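Local coordinates for putative prolyl-tRNA synthetase (Leishmania major, PDB 5XIL), which probably catalyses the ATP-dependent attachment of L-proline to tRNA(Pro), releasing AMP and diphosphate, as a class II aminoacyl-tRNA synthetase, at residues V114-P117 with Y118-K121; D336-S339 with P340-F344; Y403-A406 with K407-M410. One frame throughout, in Å; residues are numbered along the deposited sequence.

All three interactions are local, each made by residues a few positions apart on or beside one helix, and no two of them touch. Interaction 1, within helix 111-122 of the catalytic core, is partly buried and rests on aromatic and methionine packing. Interactions 2 and 3 are surface contacts. Residues 336-344 span the preceding loop and first turn of helix 340-350 in the anticodon-binding region, where a serine cap, an arginine bonded back to the loop carbonyls and a tyrosine-tryptophan stack gather. Residues 403-410 lie on helix 387-412, where charged and hydroxyl side chains dominate, close to a magnesium site. Interactions 1 and 2 both reach the second subunit, from places about 44 Å apart between nearest atoms.

Interaction 1: V114-P117 with Y118-K121; sequences VMYP and YYAK
Met115 and Tyr119 lie side by side one turn apart on helix 111-122 of the class II synthetase core, a helix kinked at Pro117, whose nitrogen has no hydrogen to give to the turn before. The Met115 chain leaves with CG opposite its own carbonyl carbon (chi1 -70°), then bends at its last torsion, which brings the CE methyl alongside the outer end of the Tyr119 ring, 3.6 Å from Tyr119 OH and 4.0 Å from Tyr119 CE1. From Tyr116, the residue after Met115 and three before Tyr119, CD1 sits over the centre of the Tyr119 ring, 4.3 Å from Tyr119 CG. The two ring planes meet obliquely, at 47°. Both hydroxyls are held by one residue: Tyr116 OH bonds His162 ND1 and Tyr119 OH bonds the His162 carbonyl, while Phe237 meets the Tyr116 ring edge-to-face. In the backbone, Tyr119 N donates to Met115 O at 3.1 Å, in the carbonyl plane, and Ala120 N donates to Tyr116 O at 3.0 Å. Tyr118 turns to another side of the helix, where its hydroxyl bonds the backbone oxygen of Tyr29 of the second subunit; Lys121 NZ forms a salt bridge with Glu28 of that same subunit. The Tyr118 ring meets the preceding turn with its edge: Val114 O lies in the ring plane, 3.4 Å from Tyr118 CD1.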
# COMPACT_ATOMS: atom_id res chain seq x y z
N VAL A 114 10.43 -20.63 1.16
CA VAL A 114 10.41 -20.10 -0.18
C VAL A 114 11.52 -19.05 -0.42
O VAL A 114 12.13 -18.96 -1.50
CB VAL A 114 9.03 -19.44 -0.44
CG1 VAL A 114 9.04 -18.78 -1.79
CG2 VAL A 114 7.92 -20.48 -0.35
N MET A 115 11.76 -18.23 0.58
CA MET A 115 12.66 -17.10 0.45
C MET A 115 14.15 -17.42 0.67
O MET A 115 15.00 -16.88 -0.00
CB MET A 115 12.23 -16.03 1.47
CG MET A 115 10.87 -15.34 1.14
SD MET A 115 10.37 -14.16 2.43
CE MET A 115 11.61 -12.86 2.22
N TYR A 116 14.45 -18.23 1.66
CA TYR A 116 15.82 -18.37 2.09
C TYR A 116 16.73 -19.09 1.07
O TYR A 116 17.94 -18.79 1.00
CB TYR A 116 15.88 -18.94 3.49
CG TYR A 116 15.34 -17.99 4.58
CD1 TYR A 116 14.88 -16.67 4.27
CD2 TYR A 116 15.21 -18.40 5.91
CE1 TYR A 116 14.37 -15.83 5.27
CE2 TYR A 116 14.75 -17.54 6.92
CZ TYR A 116 14.31 -16.27 6.62
OH TYR A 116 13.80 -15.40 7.63
N PRO A 117 16.14 -19.92 0.20
CA PRO A 117 16.96 -20.40 -0.93
C PRO A 117 17.39 -19.26 -1.82
O PRO A 117 18.51 -19.27 -2.34
CB PRO A 117 16.02 -21.37 -1.67
CG PRO A 117 15.10 -21.89 -0.60
CD PRO A 117 14.91 -20.73 0.38
N TYR A 118 16.52 -18.26 -2.05
CA TYR A 118 16.93 -17.13 -2.82
C TYR A 118 17.96 -16.29 -2.12
O TYR A 118 18.86 -15.75 -2.79
CB TYR A 118 15.70 -16.30 -3.37
CG TYR A 118 15.01 -17.10 -4.43
CD1 TYR A 118 14.11 -18.10 -4.11
CD2 TYR A 118 15.37 -16.94 -5.77
CE1 TYR A 118 13.55 -18.94 -5.08
CE2 TYR A 118 14.79 -17.74 -6.77
CZ TYR A 118 13.87 -18.75 -6.42
OH TYR A 118 13.27 -19.57 -7.41
N TYR A 119 17.85 -16.14 -0.80
CA TYR A 119 18.84 -15.42 -0.04
C TYR A 119 20.22 -16.08 -0.29
O TYR A 119 21.23 -15.42 -0.44
CB TYR A 119 18.50 -15.42 1.46
CG TYR A 119 17.52 -14.32 1.85
CD1 TYR A 119 16.44 -14.00 1.01
CD2 TYR A 119 17.66 -13.59 3.03
CE1 TYR A 119 15.52 -12.99 1.37
CE2 TYR A 119 16.73 -12.57 3.40
CZ TYR A 119 15.69 -12.29 2.54
OH TYR A 119 14.76 -11.30 2.77
N ALA A 120 20.25 -17.40 -0.27
CA ALA A 120 21.50 -18.15 -0.52
C ALA A 120 22.04 -17.79 -1.91
O ALA A 120 23.20 -17.51 -2.04
CB ALA A 120 21.26 -19.67 -0.38
N LYS A 121 21.16 -17.72 -2.90
CA LYS A 121 21.52 -17.40 -4.25
C LYS A 121 22.02 -15.95 -4.41
O LYS A 121 23.07 -15.69 -4.98
CB LYS A 121 20.33 -17.72 -5.16
CG LYS A 121 20.67 -17.54 -6.60
CD LYS A 121 19.48 -17.53 -7.52
CE LYS A 121 19.89 -16.99 -8.90
NZ LYS A 121 19.36 -17.88 -9.97

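Interaction 2: D336-S339 with P340-F344; sequences DNYS and PGWRF
An N-cap opens helix 340-350 in the anticodon-binding domain: Ser339 OG accepts from Trp342 N at 3.0 Å. With chi1 at 61°, OG sits between the serine's own backbone N and carbonyl carbon, from where it reaches the first turn. Trp342 lays its six-membered ring face-to-face on Tyr338, centroids 3.6 Å apart and planes only 6° from parallel; Tyr338 CD1 comes within 3.4 Å of Trp342 CD2. ND2 of Asn337 lies over the opposite face of the tyrosine, so the ring is sandwiched. Arg343 folds back along the capping residue, its chain bent at chi3. Ser339 O takes two donors from opposite faces of its carbonyl plane, Arg343 N at 3.2 Å and Arg343 NE at 3.2 Å, and the oxygen lies near the guanidinium plane. Arg343 NH2 adds a short but weak bond to Tyr338 O, 2.7 Å. The arginine thus ties the loop to the helix it precedes, and its NH1 continues to Asp333 O. Tyr338 OH makes a weak hydrogen bond to Arg127 of the second subunit. Arg343 and Phe344 pack the helix on strand 293-297, against Pro297 and Ile296, while Asp336 pairs with Arg309 of helix 306-325.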
# COMPACT_ATOMS: atom_id res chain seq x y z
N ASP A 336 -32.44 12.79 6.14
CA ASP A 336 -33.50 13.31 7.05
C ASP A 336 -34.69 12.37 7.25
O ASP A 336 -35.57 12.60 8.06
CB ASP A 336 -33.99 14.67 6.62
CG ASP A 336 -34.84 14.60 5.41
OD1 ASP A 336 -34.98 13.52 4.80
OD2 ASP A 336 -35.39 15.64 5.07
N ASN A 337 -34.71 11.25 6.57
CA ASN A 337 -35.69 10.25 6.91
C ASN A 337 -35.45 9.64 8.30
O ASN A 337 -36.34 9.01 8.85
CB ASN A 337 -35.70 9.17 5.86
CG ASN A 337 -34.35 8.55 5.70
OD1 ASN A 337 -33.38 9.23 5.31
ND2 ASN A 337 -34.27 7.27 6.04
N TYR A 338 -34.24 9.77 8.83
CA TYR A 338 -33.97 9.34 10.19
C TYR A 338 -33.93 10.58 11.05
O TYR A 338 -33.47 11.66 10.59
CB TYR A 338 -32.59 8.69 10.30
CG TYR A 338 -32.41 7.43 9.51
CD1 TYR A 338 -33.09 6.26 9.85
CD2 TYR A 338 -31.50 7.38 8.43
CE1 TYR A 338 -32.92 5.09 9.12
CE2 TYR A 338 -31.30 6.21 7.71
CZ TYR A 338 -32.01 5.07 8.06
OH TYR A 338 -31.82 3.91 7.34
N SER A 339 -34.39 10.43 12.29
CA SER A 339 -34.24 11.50 13.30
C SER A 339 -32.73 11.84 13.45
O SER A 339 -31.84 11.01 13.06
CB SER A 339 -34.82 11.06 14.66
OG SER A 339 -34.17 9.89 15.19
N PRO A 340 -32.42 13.06 13.93
CA PRO A 340 -31.02 13.30 14.31
C PRO A 340 -30.57 12.31 15.37
O PRO A 340 -29.45 11.90 15.31
CB PRO A 340 -31.00 14.76 14.85
CG PRO A 340 -32.18 15.41 14.15
CD PRO A 340 -33.21 14.32 13.89
N GLY A 341 -31.42 11.95 16.32
CA GLY A 341 -31.05 10.98 17.33
C GLY A 341 -30.59 9.64 16.76
O GLY A 341 -29.61 9.06 17.22
N TRP A 342 -31.33 9.12 15.80
CA TRP A 342 -30.94 7.89 15.14
C TRP A 342 -29.56 8.04 14.48
O TRP A 342 -28.70 7.12 14.54
CB TRP A 342 -31.94 7.55 14.04
CG TRP A 342 -31.75 6.22 13.41
CD1 TRP A 342 -32.46 5.06 13.71
CD2 TRP A 342 -30.81 5.85 12.36
NE1 TRP A 342 -31.99 4.01 12.93
CE2 TRP A 342 -31.00 4.47 12.09
CE3 TRP A 342 -29.81 6.55 11.65
CZ2 TRP A 342 -30.22 3.77 11.14
CZ3 TRP A 342 -29.05 5.87 10.70
CH2 TRP A 342 -29.26 4.48 10.46
N ARG A 343 -29.38 9.15 13.78
CA ARG A 343 -28.08 9.43 13.16
C ARG A 343 -27.00 9.55 14.26
O ARG A 343 -25.89 9.04 14.08
CB ARG A 343 -28.15 10.66 12.27
CG ARG A 343 -28.90 10.42 10.97
CD ARG A 343 -29.09 11.71 10.22
NE ARG A 343 -30.35 12.32 10.59
CZ ARG A 343 -30.79 13.50 10.14
NH1 ARG A 343 -30.04 14.26 9.33
NH2 ARG A 343 -32.00 13.89 10.49
N PHE A 344 -27.29 10.20 15.40
CA PHE A 344 -26.29 10.35 16.42
C PHE A 344 -25.86 8.92 16.83
O PHE A 344 -24.67 8.65 17.09
CB PHE A 344 -26.84 11.01 17.71
CG PHE A 344 -27.09 12.50 17.65
CD1 PHE A 344 -27.14 13.22 16.45
CD2 PHE A 344 -27.34 13.18 18.84
CE1 PHE A 344 -27.46 14.57 16.42
CE2 PHE A 344 -27.63 14.54 18.80
CZ PHE A 344 -27.67 15.22 17.61

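Interaction 3: Y403-A406 with K407-M410; sequences YARA and KETM
The Tyr403 ring has Lys407 on one face, with CB 4.3 Å above the plane and offset toward the rim; farther along the same chain, Lys407 CD comes 3.8 Å from Tyr403 CE2. One water bridges Tyr403 and Lys407, 2.5 Å from Tyr403 OH and accepting a weak bond from Lys407 NZ. The guanidinium of Arg405 likewise has Thr409 OG1 over one face, offset toward the rim, while Glu408 OE1 approaches it obliquely and forms a salt bridge with Arg405 NH1 at 3.3 Å. The groups meet through one atom each, their planes turned 76° apart. The bend of Arg405 at chi2 (80°) brings its end round to Glu408, whose own chain runs extended beyond CG.

These residues lie on the long helix 387-412, and its i to i+4 bonds set the spacing of the side chains. Lys407 N reaches Tyr403 O at 2.8 Å, nearly along the C=O axis, and Thr409 N reaches Arg405 O. That second carbonyl also has the Thr409 hydroxyl beside it: OG1 of Thr409 lies 3.1 Å from Arg405 O. Thr409 lies in the second shell of a magnesium site: its side chain is about 4 Å from those of Glu219 and His413, which bind the ion, and about 6 Å from the ion itself. The Thr409 carbonyl accepts from His413 ND1, which would limit the rotation of that imidazole.

On the Pro193 side, Tyr403, Ala406 and Met410 all touch that loop residue. The amine of Lys407, swung aside at its last torsion (chi4 70°), has a weak long pairing with Glu411.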
# COMPACT_ATOMS: atom_id res chain seq x y z
N TYR A 403 -5.17 7.57 24.71
CA TYR A 403 -3.91 6.88 25.03
C TYR A 403 -3.72 6.89 26.54
O TYR A 403 -3.43 5.85 27.15
CB TYR A 403 -2.74 7.46 24.29
CG TYR A 403 -1.46 6.81 24.68
CD1 TYR A 403 -1.14 5.53 24.22
CD2 TYR A 403 -0.61 7.40 25.60
CE1 TYR A 403 0.03 4.89 24.65
CE2 TYR A 403 0.50 6.74 26.09
CZ TYR A 403 0.83 5.49 25.56
OH TYR A 403 1.95 4.84 25.99
N ALA A 404 -3.90 8.07 27.13
CA ALA A 404 -3.71 8.21 28.58
C ALA A 404 -4.62 7.35 29.40
O ALA A 404 -4.16 6.70 30.37
CB ALA A 404 -3.79 9.74 29.01
N ARG A 405 -5.89 7.26 29.03
CA ARG A 405 -6.86 6.50 29.73
C ARG A 405 -6.49 4.98 29.61
O ARG A 405 -6.55 4.25 30.59
CB ARG A 405 -8.25 6.73 29.16
CG ARG A 405 -9.36 5.80 29.62
CD ARG A 405 -9.90 6.19 30.99
NE ARG A 405 -10.88 5.22 31.52
CZ ARG A 405 -11.15 5.05 32.82
NH1 ARG A 405 -10.53 5.76 33.74
NH2 ARG A 405 -12.05 4.13 33.20
N ALA A 406 -6.16 4.55 28.41
CA ALA A 406 -5.74 3.15 28.19
C ALA A 406 -4.48 2.82 28.94
O ALA A 406 -4.43 1.76 29.56
CB ALA A 406 -5.59 2.87 26.70
N LYS A 407 -3.48 3.71 28.94
CA LYS A 407 -2.23 3.47 29.66
C LYS A 407 -2.46 3.29 31.19
O LYS A 407 -1.85 2.39 31.85
CB LYS A 407 -1.25 4.59 29.37
CG LYS A 407 0.16 4.34 29.84
CD LYS A 407 1.03 5.57 29.66
CE LYS A 407 2.37 5.45 30.43
NZ LYS A 407 3.19 4.41 29.75
N GLU A 408 -3.31 4.14 31.74
CA GLU A 408 -3.72 4.09 33.17
C GLU A 408 -4.42 2.77 33.52
O GLU A 408 -4.14 2.15 34.56
CB GLU A 408 -4.70 5.25 33.51
CG GLU A 408 -5.25 5.17 34.93
CD GLU A 408 -6.31 6.24 35.26
OE1 GLU A 408 -7.52 5.96 35.09
OE2 GLU A 408 -5.92 7.35 35.68
N THR A 409 -5.36 2.36 32.72
CA THR A 409 -6.01 1.13 32.88
C THR A 409 -4.94 -0.06 32.87
O THR A 409 -4.98 -0.97 33.76
CB THR A 409 -7.06 0.97 31.80
OG1 THR A 409 -8.08 1.98 32.00
CG2 THR A 409 -7.65 -0.36 31.85
N MET A 410 -4.01 -0.02 31.91
CA MET A 410 -2.98 -0.99 31.78
C MET A 410 -2.15 -1.06 33.00
O MET A 410 -1.94 -2.19 33.53
CB MET A 410 -2.15 -0.80 30.50
CG MET A 410 -0.98 -1.81 30.33
SD MET A 410 0.16 -1.45 28.96
CE MET A 410 1.04 -0.04 29.60
O HOH W 1 3.68 6.31 26.93